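Local coordinates for ribosomal protein L11 methyltransferase (Lactobacillus delbrueckii subsp. bulgaricus ATCC BAA-365, PDB 3GRZ) that probably methylates ribosomal protein L11, transferring methyl groups from S-adenosyl-L-methionine to lysine side chains, at residues 118-132 with 144-158. Numbering follows the deposited sequence. Where two conformers were deposited one is given.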
ATOM      1  N   LEU B 118     -25.251  -7.185  -2.626  1.00 43.04           N
ATOM      2  CA  LEU B 118     -24.588  -5.928  -2.991  1.00 42.58           C
ATOM      3  C   LEU B 118     -25.001  -4.804  -2.060  1.00 40.85           C
ATOM      4  O   LEU B 118     -24.753  -4.890  -0.861  1.00 42.90           O
ATOM      5  CB  LEU B 118     -24.789  -5.589  -4.474  1.00 44.08           C
ATOM      6  CG  LEU B 118     -24.185  -6.658  -5.394  1.00 49.70           C
ATOM      7  CD1 LEU B 118     -24.526  -6.373  -6.832  1.00 43.44           C
ATOM      8  CD2 LEU B 118     -22.675  -6.751  -5.196  1.00 46.40           C
ATOM      9  N   LEU B 119     -25.634  -3.763  -2.594  1.00 40.63           N
ATOM     10  CA  LEU B 119     -26.112  -2.671  -1.753  1.00 42.58           C
ATOM     11  C   LEU B 119     -27.625  -2.476  -1.833  1.00 49.26           C
ATOM     12  O   LEU B 119     -28.118  -1.375  -1.552  1.00 47.38           O
ATOM     13  CB  LEU B 119     -25.372  -1.360  -2.072  1.00 45.15           C
ATOM     14  CG  LEU B 119     -23.882  -1.297  -1.707  1.00 39.97           C
ATOM     15  CD1 LEU B 119     -23.211  -0.130  -2.408  1.00 45.87           C
ATOM     16  CD2 LEU B 119     -23.654  -1.243  -0.198  1.00 45.62           C
ATOM     17  N   ALA B 120     -28.334  -3.553  -2.177  0.50 46.88           N
ATOM     18  CA  ALA B 120     -29.793  -3.579  -2.135  0.50 47.41           C
ATOM     19  C   ALA B 120     -30.254  -3.352  -0.706  0.50 45.56           C
ATOM     20  O   ALA B 120     -29.777  -4.004   0.231  0.50 40.37           O
ATOM     21  CB  ALA B 120     -30.335  -4.904  -2.670  0.50 45.00           C
ATOM     22  N   ASP B 121     -31.138  -2.374  -0.538  0.50 42.99           N
ATOM     23  CA  ASP B 121     -31.752  -2.117   0.753  0.50 44.30           C
ATOM     24  C   ASP B 121     -30.769  -1.554   1.781  0.50 44.14           C
ATOM     25  O   ASP B 121     -31.046  -1.571   2.988  0.50 41.37           O
ATOM     26  CB  ASP B 121     -32.431  -3.390   1.273  0.50 48.27           C
ATOM     27  CG  ASP B 121     -33.615  -3.810   0.416  0.50 53.77           C
ATOM     28  OD1 ASP B 121     -34.628  -3.076   0.392  0.50 52.18           O
ATOM     29  OD2 ASP B 121     -33.529  -4.872  -0.239  0.50 58.60           O
ATOM     30  N   VAL B 122     -29.627  -1.050   1.306  1.00 42.57           N
ATOM     31  CA  VAL B 122     -28.712  -0.343   2.189  1.00 42.87           C
ATOM     32  C   VAL B 122     -29.030   1.139   2.064  1.00 44.12           C
ATOM     33  O   VAL B 122     -28.879   1.729   0.990  1.00 38.45           O
ATOM     34  CB  VAL B 122     -27.233  -0.621   1.847  1.00 41.54           C
ATOM     35  CG1 VAL B 122     -26.334   0.227   2.725  1.00 40.16           C
ATOM     36  CG2 VAL B 122     -26.915  -2.094   2.043  1.00 36.91           C
ATOM     37  N   ASP B 123     -29.473   1.730   3.168  1.00 47.90           N
ATOM     38  CA  ASP B 123     -30.038   3.078   3.154  1.00 56.48           C
ATOM     39  C   ASP B 123     -29.017   4.204   3.077  1.00 56.26           C
ATOM     40  O   ASP B 123     -29.212   5.176   2.345  1.00 57.67           O
ATOM     41  CB  ASP B 123     -30.944   3.283   4.374  1.00 62.37           C
ATOM     42  CG  ASP B 123     -32.231   2.476   4.289  1.00 74.53           C
ATOM     43  OD1 ASP B 123     -32.752   2.292   3.163  1.00 75.40           O
ATOM     44  OD2 ASP B 123     -32.721   2.028   5.351  1.00 83.21           O
ATOM     45  N   GLY B 124     -27.933   4.077   3.834  1.00 49.89           N
ATOM     46  CA  GLY B 124     -26.989   5.185   3.973  1.00 50.59           C
ATOM     47  C   GLY B 124     -26.022   5.380   2.818  1.00 41.47           C
ATOM     48  O   GLY B 124     -26.051   4.652   1.819  1.00 42.72           O
ATOM     49  N   LYS B 125     -25.192   6.404   2.960  1.00 40.62           N
ATOM     50  CA  LYS B 125     -24.094   6.659   2.043  0.50 40.11           C
ATOM     51  C   LYS B 125     -22.774   6.519   2.809  1.00 39.85           C
ATOM     52  O   LYS B 125     -22.745   6.634   4.037  1.00 41.18           O
ATOM     53  CB  LYS B 125     -24.211   8.055   1.432  0.50 40.94           C
ATOM     54  CG  LYS B 125     -25.550   8.376   0.773  0.50 45.51           C
ATOM     55  CD  LYS B 125     -25.560   9.813   0.241  0.50 45.72           C
ATOM     56  CE  LYS B 125     -26.837  10.127  -0.536  0.50 52.68           C
ATOM     57  NZ  LYS B 125     -28.061  10.125   0.321  0.50 56.13           N
ATOM     58  N   PHE B 126     -21.683   6.276   2.091  1.00 34.82           N
ATOM     59  CA  PHE B 126     -20.405   5.989   2.739  1.00 35.40           C
ATOM     60  C   PHE B 126     -19.276   6.802   2.123  1.00 32.33           C
ATOM     61  O   PHE B 126     -19.361   7.208   0.964  1.00 31.99           O
ATOM     62  CB  PHE B 126     -20.102   4.478   2.633  1.00 33.22           C
ATOM     63  CG  PHE B 126     -21.232   3.595   3.129  1.00 35.44           C
ATOM     64  CD1 PHE B 126     -21.331   3.266   4.483  1.00 37.33           C
ATOM     65  CD2 PHE B 126     -22.220   3.138   2.251  1.00 36.16           C
ATOM     66  CE1 PHE B 126     -22.385   2.477   4.954  1.00 29.07           C
ATOM     67  CE2 PHE B 126     -23.285   2.358   2.711  1.00 37.96           C
ATOM     68  CZ  PHE B 126     -23.364   2.016   4.056  1.00 34.68           C
ATOM     69  N   ASP B 127     -18.222   7.034   2.903  1.00 28.86           N
ATOM     70  CA  ASP B 127     -16.986   7.656   2.392  1.00 31.90           C
ATOM     71  C   ASP B 127     -16.133   6.665   1.615  1.00 33.35           C
ATOM     72  O   ASP B 127     -15.338   7.056   0.771  1.00 33.51           O
ATOM     73  CB  ASP B 127     -16.136   8.156   3.547  1.00 25.02           C
ATOM     74  CG  ASP B 127     -16.818   9.245   4.344  1.00 40.40           C
ATOM     75  OD1 ASP B 127     -17.434  10.141   3.731  1.00 38.72           O
ATOM     76  OD2 ASP B 127     -16.723   9.213   5.581  1.00 35.32           O
ATOM     77  N   LEU B 128     -16.267   5.384   1.955  1.00 35.49           N
ATOM     78  CA  LEU B 128     -15.424   4.339   1.394  1.00 29.90           C
ATOM     79  C   LEU B 128     -16.223   3.051   1.175  1.00 31.77           C
ATOM     80  O   LEU B 128     -16.796   2.492   2.109  1.00 28.49           O
ATOM     81  CB  LEU B 128     -14.199   4.108   2.285  1.00 28.25           C
ATOM     82  CG  LEU B 128     -13.151   3.108   1.789  1.00 33.26           C
ATOM     83  CD1 LEU B 128     -12.367   3.720   0.645  1.00 26.44           C
ATOM     84  CD2 LEU B 128     -12.214   2.723   2.926  1.00 27.27           C
ATOM     85  N   ILE B 129     -16.293   2.606  -0.073  1.00 28.63           N
ATOM     86  CA  ILE B 129     -16.936   1.342  -0.381  1.00 32.53           C
ATOM     87  C   ILE B 129     -15.843   0.374  -0.839  1.00 35.37           C
ATOM     88  O   ILE B 129     -15.066   0.696  -1.730  1.00 33.68           O
ATOM     89  CB  ILE B 129     -18.068   1.501  -1.438  1.00 30.67           C
ATOM     90  CG1 ILE B 129     -19.175   2.413  -0.882  1.00 39.29           C
ATOM     91  CG2 ILE B 129     -18.619   0.126  -1.844  1.00 29.45           C
ATOM     92  CD1 ILE B 129     -20.328   2.700  -1.839  1.00 33.24           C
ATOM     93  N   VAL B 130     -15.757  -0.788  -0.188  1.00 30.85           N
ATOM     94  CA  VAL B 130     -14.703  -1.762  -0.465  1.00 28.31           C
ATOM     95  C   VAL B 130     -15.370  -3.053  -0.916  1.00 30.28           C
ATOM     96  O   VAL B 130     -16.382  -3.465  -0.334  1.00 31.02           O
ATOM     97  CB  VAL B 130     -13.810  -2.047   0.793  1.00 31.68           C
ATOM     98  CG1 VAL B 130     -12.683  -2.990   0.449  1.00 35.99           C
ATOM     99  CG2 VAL B 130     -13.238  -0.760   1.371  1.00 34.18           C
ATOM    100  N   ALA B 131     -14.822  -3.687  -1.955  1.00 28.61           N
ATOM    101  CA  ALA B 131     -15.390  -4.934  -2.480  1.00 30.85           C
ATOM    102  C   ALA B 131     -14.314  -5.811  -3.099  1.00 32.90           C
ATOM    103  O   ALA B 131     -13.753  -5.458  -4.132  1.00 30.89           O
ATOM    104  CB  ALA B 131     -16.483  -4.632  -3.509  1.00 34.28           C
ATOM    105  N   ASN B 132     -14.010  -6.931  -2.440  1.00 31.24           N
ATOM    106  CA  ASN B 132     -13.137  -7.954  -2.995  1.00 31.64           C
ATOM    107  C   ASN B 132     -14.003  -9.109  -3.447  1.00 34.98           C
ATOM    108  O   ASN B 132     -14.196 -10.088  -2.727  1.00 35.32           O
ATOM    109  CB  ASN B 132     -12.087  -8.424  -1.970  1.00 27.97           C
ATOM    110  CG  ASN B 132     -11.113  -9.439  -2.545  1.00 32.45           C
ATOM    111  OD1 ASN B 132     -11.041  -9.641  -3.753  1.00 32.18           O
ATOM    112  ND2 ASN B 132     -10.363 -10.085  -1.676  1.00 34.99           N
ATOM    113  N   GLN B 144     -24.609   0.804  -8.664  1.00 42.22           N
ATOM    114  CA  GLN B 144     -25.147   1.068  -7.327  1.00 42.24           C
ATOM    115  C   GLN B 144     -24.272   2.011  -6.508  1.00 39.65           C
ATOM    116  O   GLN B 144     -24.718   2.512  -5.479  1.00 38.00           O
ATOM    117  CB  GLN B 144     -25.344  -0.231  -6.531  1.00 41.19           C
ATOM    118  CG  GLN B 144     -26.144  -1.308  -7.240  1.00 37.90           C
ATOM    119  CD  GLN B 144     -26.629  -2.411  -6.301  1.00 50.19           C
ATOM    120  OE1 GLN B 144     -26.350  -2.398  -5.104  1.00 44.57           O
ATOM    121  NE2 GLN B 144     -27.369  -3.367  -6.848  1.00 51.20           N
ATOM    122  N   LEU B 145     -23.037   2.246  -6.963  1.00 38.77           N
ATOM    123  CA  LEU B 145     -22.035   2.994  -6.183  1.00 37.38           C
ATOM    124  C   LEU B 145     -22.417   4.445  -5.934  1.00 37.03           C
ATOM    125  O   LEU B 145     -22.349   4.909  -4.799  1.00 36.92           O
ATOM    126  CB  LEU B 145     -20.657   2.945  -6.847  1.00 37.84           C
ATOM    127  CG  LEU B 145     -19.881   1.623  -6.895  1.00 33.74           C
ATOM    128  CD1 LEU B 145     -18.653   1.795  -7.771  1.00 31.88           C
ATOM    129  CD2 LEU B 145     -19.494   1.152  -5.478  1.00 36.78           C
ATOM    130  N   ASP B 146     -22.817   5.142  -6.999  1.00 34.90           N
ATOM    131  CA  ASP B 146     -23.175   6.569  -6.935  1.00 39.64           C
ATOM    132  C   ASP B 146     -24.142   6.952  -5.811  1.00 36.20           C
ATOM    133  O   ASP B 146     -23.858   7.865  -5.019  1.00 38.55           O
ATOM    134  CB  ASP B 146     -23.741   7.037  -8.283  1.00 39.86           C
ATOM    135  CG  ASP B 146     -24.215   8.477  -8.244  1.00 50.70           C
ATOM    136  OD1 ASP B 146     -23.378   9.374  -8.006  1.00 43.69           O
ATOM    137  OD2 ASP B 146     -25.427   8.706  -8.449  1.00 58.62           O
ATOM    138  N   SER B 147     -25.272   6.251  -5.731  1.00 39.35           N
ATOM    139  CA  SER B 147     -26.296   6.532  -4.705  1.00 44.35           C
ATOM    140  C   SER B 147     -25.913   6.135  -3.264  1.00 45.33           C
ATOM    141  O   SER B 147     -26.634   6.468  -2.321  1.00 43.63           O
ATOM    142  CB  SER B 147     -27.629   5.879  -5.084  1.00 44.19           C
ATOM    143  OG  SER B 147     -27.489   4.470  -5.232  1.00 46.54           O
ATOM    144  N   HIS B 148     -24.793   5.428  -3.096  1.00 38.65           N
ATOM    145  CA  HIS B 148     -24.334   5.021  -1.764  1.00 36.17           C
ATOM    146  C   HIS B 148     -22.986   5.630  -1.405  1.00 34.85           C
ATOM    147  O   HIS B 148     -22.325   5.176  -0.478  1.00 37.77           O
ATOM    148  CB  HIS B 148     -24.254   3.495  -1.658  1.00 34.87           C
ATOM    149  CG  HIS B 148     -25.575   2.811  -1.806  1.00 33.49           C
ATOM    150  ND1 HIS B 148     -26.070   2.402  -3.027  1.00 39.72           N
ATOM    151  CD2 HIS B 148     -26.505   2.462  -0.886  1.00 38.39           C
ATOM    152  CE1 HIS B 148     -27.247   1.826  -2.850  1.00 39.20           C
ATOM    153  NE2 HIS B 148     -27.535   1.852  -1.558  1.00 34.93           N
ATOM    154  N   LEU B 149     -22.585   6.666  -2.133  1.00 35.85           N
ATOM    155  CA  LEU B 149     -21.281   7.268  -1.931  1.00 36.50           C
ATOM    156  C   LEU B 149     -21.429   8.739  -1.608  1.00 38.71           C
ATOM    157  O   LEU B 149     -22.062   9.476  -2.366  1.00 42.29           O
ATOM    158  CB  LEU B 149     -20.434   7.055  -3.193  1.00 37.14           C
ATOM    159  CG  LEU B 149     -18.911   6.954  -3.182  1.00 45.17           C
ATOM    160  CD1 LEU B 149     -18.344   5.941  -2.159  1.00 33.77           C
ATOM    161  CD2 LEU B 149     -18.455   6.623  -4.594  1.00 40.39           C
ATOM    162  N   ASN B 150     -20.852   9.164  -0.481  1.00 38.66           N
ATOM    163  CA  ASN B 150     -20.769  10.586  -0.120  1.00 41.43           C
ATOM    164  C   ASN B 150     -20.001  11.385  -1.183  1.00 42.78           C
ATOM    165  O   ASN B 150     -19.358  10.798  -2.068  1.00 40.74           O
ATOM    166  CB  ASN B 150     -20.094  10.769   1.250  1.00 38.24           C
ATOM    167  CG  ASN B 150     -20.973  10.331   2.420  1.00 38.24           C
ATOM    168  OD1 ASN B 150     -22.189  10.391   2.357  1.00 44.97           O
ATOM    169  ND2 ASN B 150     -20.341   9.927   3.513  1.00 36.29           N
ATOM    170  N   GLU B 151     -20.072  12.714  -1.129  1.00 47.51           N
ATOM    171  CA  GLU B 151     -19.195  13.505  -1.992  1.00 51.64           C
ATOM    172  C   GLU B 151     -17.768  13.350  -1.476  1.00 47.25           C
ATOM    173  O   GLU B 151     -17.544  13.250  -0.260  1.00 50.06           O
ATOM    174  CB  GLU B 151     -19.638  14.974  -2.129  1.00 57.93           C
ATOM    175  CG  GLU B 151     -19.437  15.874  -0.913  1.00 63.61           C
ATOM    176  CD  GLU B 151     -19.357  17.352  -1.294  1.00 66.34           C
ATOM    177  OE1 GLU B 151     -18.465  17.721  -2.094  1.00 69.42           O
ATOM    178  OE2 GLU B 151     -20.184  18.142  -0.788  1.00 75.41           O
ATOM    179  N   ASP B 152     -16.828  13.274  -2.414  1.00 41.31           N
ATOM    180  CA  ASP B 152     -15.431  12.871  -2.150  1.00 44.39           C
ATOM    181  C   ASP B 152     -15.294  11.391  -1.734  1.00 41.12           C
ATOM    182  O   ASP B 152     -14.247  10.976  -1.243  1.00 40.28           O
ATOM    183  CB  ASP B 152     -14.749  13.810  -1.149  1.00 43.45           C
ATOM    184  CG  ASP B 152     -14.894  15.278  -1.536  1.00 61.58           C
ATOM    185  OD1 ASP B 152     -14.843  15.580  -2.751  1.00 62.21           O
ATOM    186  OD2 ASP B 152     -15.067  16.128  -0.632  1.00 68.82           O
ATOM    187  N   GLY B 153     -16.351  10.608  -1.951  1.00 38.49           N
ATOM    188  CA  GLY B 153     -16.339   9.181  -1.648  1.00 36.93           C
ATOM    189  C   GLY B 153     -15.356   8.418  -2.510  1.00 37.29           C
ATOM    190  O   GLY B 153     -15.150   8.753  -3.672  1.00 34.97           O
ATOM    191  N   GLN B 154     -14.742   7.388  -1.932  1.00 34.68           N
ATOM    192  CA  GLN B 154     -13.762   6.569  -2.627  1.00 30.11           C
ATOM    193  C   GLN B 154     -14.204   5.111  -2.637  1.00 31.75           C
ATOM    194  O   GLN B 154     -15.049   4.703  -1.839  1.00 32.56           O
ATOM    195  CB  GLN B 154     -12.399   6.711  -1.956  1.00 30.15           C
ATOM    196  CG  GLN B 154     -11.831   8.094  -2.122  1.00 35.94           C
ATOM    197  CD  GLN B 154     -10.586   8.305  -1.325  1.00 41.38           C
ATOM    198  OE1 GLN B 154     -10.640   8.630  -0.136  1.00 45.13           O
ATOM    199  NE2 GLN B 154      -9.446   8.143  -1.974  1.00 43.83           N
ATOM    200  N   VAL B 155     -13.652   4.345  -3.569  1.00 26.80           N
ATOM    201  CA  VAL B 155     -14.058   2.960  -3.780  1.00 27.46           C
ATOM    202  C   VAL B 155     -12.778   2.138  -3.953  1.00 31.29           C
ATOM    203  O   VAL B 155     -11.841   2.568  -4.636  1.00 30.78           O
ATOM    204  CB  VAL B 155     -15.045   2.798  -4.993  1.00 28.35           C
ATOM    205  CG1 VAL B 155     -15.375   1.356  -5.262  1.00 25.93           C
ATOM    206  CG2 VAL B 155     -16.387   3.510  -4.729  1.00 30.12           C
ATOM    207  N   ILE B 156     -12.721   0.986  -3.298  1.00 28.69           N
ATOM    208  CA  ILE B 156     -11.637   0.032  -3.513  1.00 28.86           C
ATOM    209  C   ILE B 156     -12.197  -1.301  -3.999  1.00 27.99           C
ATOM    210  O   ILE B 156     -13.009  -1.922  -3.306  1.00 27.46           O
ATOM    211  CB  ILE B 156     -10.831  -0.208  -2.228  1.00 30.55           C
ATOM    212  CG1 ILE B 156     -10.285   1.122  -1.705  1.00 29.31           C
ATOM    213  CG2 ILE B 156      -9.705  -1.232  -2.476  1.00 28.78           C
ATOM    214  CD1 ILE B 156      -9.988   1.084  -0.254  1.00 37.42           C
ATOM    215  N   PHE B 157     -11.777  -1.715  -5.195  1.00 24.72           N
ATOM    216  CA  PHE B 157     -12.123  -3.019  -5.750  1.00 24.93           C
ATOM    217  C   PHE B 157     -10.916  -3.912  -5.742  1.00 26.06           C
ATOM    218  O   PHE B 157      -9.803  -3.467  -6.017  1.00 26.74           O
ATOM    219  CB  PHE B 157     -12.579  -2.932  -7.213  1.00 24.00           C
ATOM    220  CG  PHE B 157     -13.975  -2.387  -7.407  1.00 31.76           C
ATOM    221  CD1 PHE B 157     -14.840  -2.192  -6.322  1.00 29.63           C
ATOM    222  CD2 PHE B 157     -14.437  -2.114  -8.696  1.00 28.88           C
ATOM    223  CE1 PHE B 157     -16.132  -1.708  -6.516  1.00 31.23           C
ATOM    224  CE2 PHE B 157     -15.738  -1.624  -8.906  1.00 30.02           C
ATOM    225  CZ  PHE B 157     -16.577  -1.409  -7.820  1.00 25.79           C
ATOM    226  N   SER B 158     -11.141  -5.184  -5.457  1.00 27.44           N
ATOM    227  CA  SER B 158     -10.129  -6.202  -5.666  1.00 29.66           C
ATOM    228  C   SER B 158     -10.848  -7.458  -6.151  1.00 26.80           C
ATOM    229  O   SER B 158     -12.091  -7.475  -6.220  1.00 31.28           O
ATOM    230  CB  SER B 158      -9.353  -6.466  -4.386  1.00 31.98           C
ATOM    231  OG  SER B 158      -8.197  -7.222  -4.686  1.00 35.97           O
TER
HETATM  232  O   HOH W   1     -28.526   5.513  -0.283  1.00 56.36           O
HETATM  233  O   HOH W   2     -21.449   8.258   5.616  1.00 39.29           O
HETATM  234  O   HOH W   3     -13.446   9.233   0.795  1.00 31.52           O
HETATM  235  O   HOH W   4     -16.162  11.232   1.598  1.00 41.38           O
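The imidazole of H148 fits into the hollow of the 119-124 loop: L119 CB sits over the centre of one ring face, 3.8 Å from the centroid, while L119 CD1 packs against H148 CB and CG. At the ring edge NE2 gives a weak hydrogen bond to V122 O, and ND1 donates almost straight (172°) to Q144 O, in the ring plane, which fixes the rotation of the imidazole. With an alanine at H148, the floor under L119 would probably be lost and V122 O and Q144 O left without these donors. Alongside, the extended Q144 side chain reaches over so that OE1 accepts a hydrogen bond from L119 N (2.9 Å). I129 fills the next hollow: CG1 lies beside its backbone N (chi1 -63°), carrying CD1 to 3.8 Å from L149 CD1, while CG2 meets L145 CD2. Strands 126-132 and 153-161 are parallel neighbours joined through helix 135-145, a right-handed beta-alpha-beta crossover of this C-terminal, Rossmann-like methyltransferase domain. I129 N to Q154 O and A131 N to I156 O alternate with bonds returned by I156 N and S158 N. On the face toward helix 44-57, I156 CD1 settles into the groove between the L128 and V130 side chains, 3.7 Å from L128 CD1. At the far end N132, predicted to bind S-adenosyl-L-methionine, lies beside S158, and T46 bonds both side chains. At the corner where the chain turns, at D127 and just after N150, N150 ND2 donates a nearly straight hydrogen bond to D127 OD1 (2.9 Å), coming from above the carboxylate plane, the two flat groups turned 59° apart.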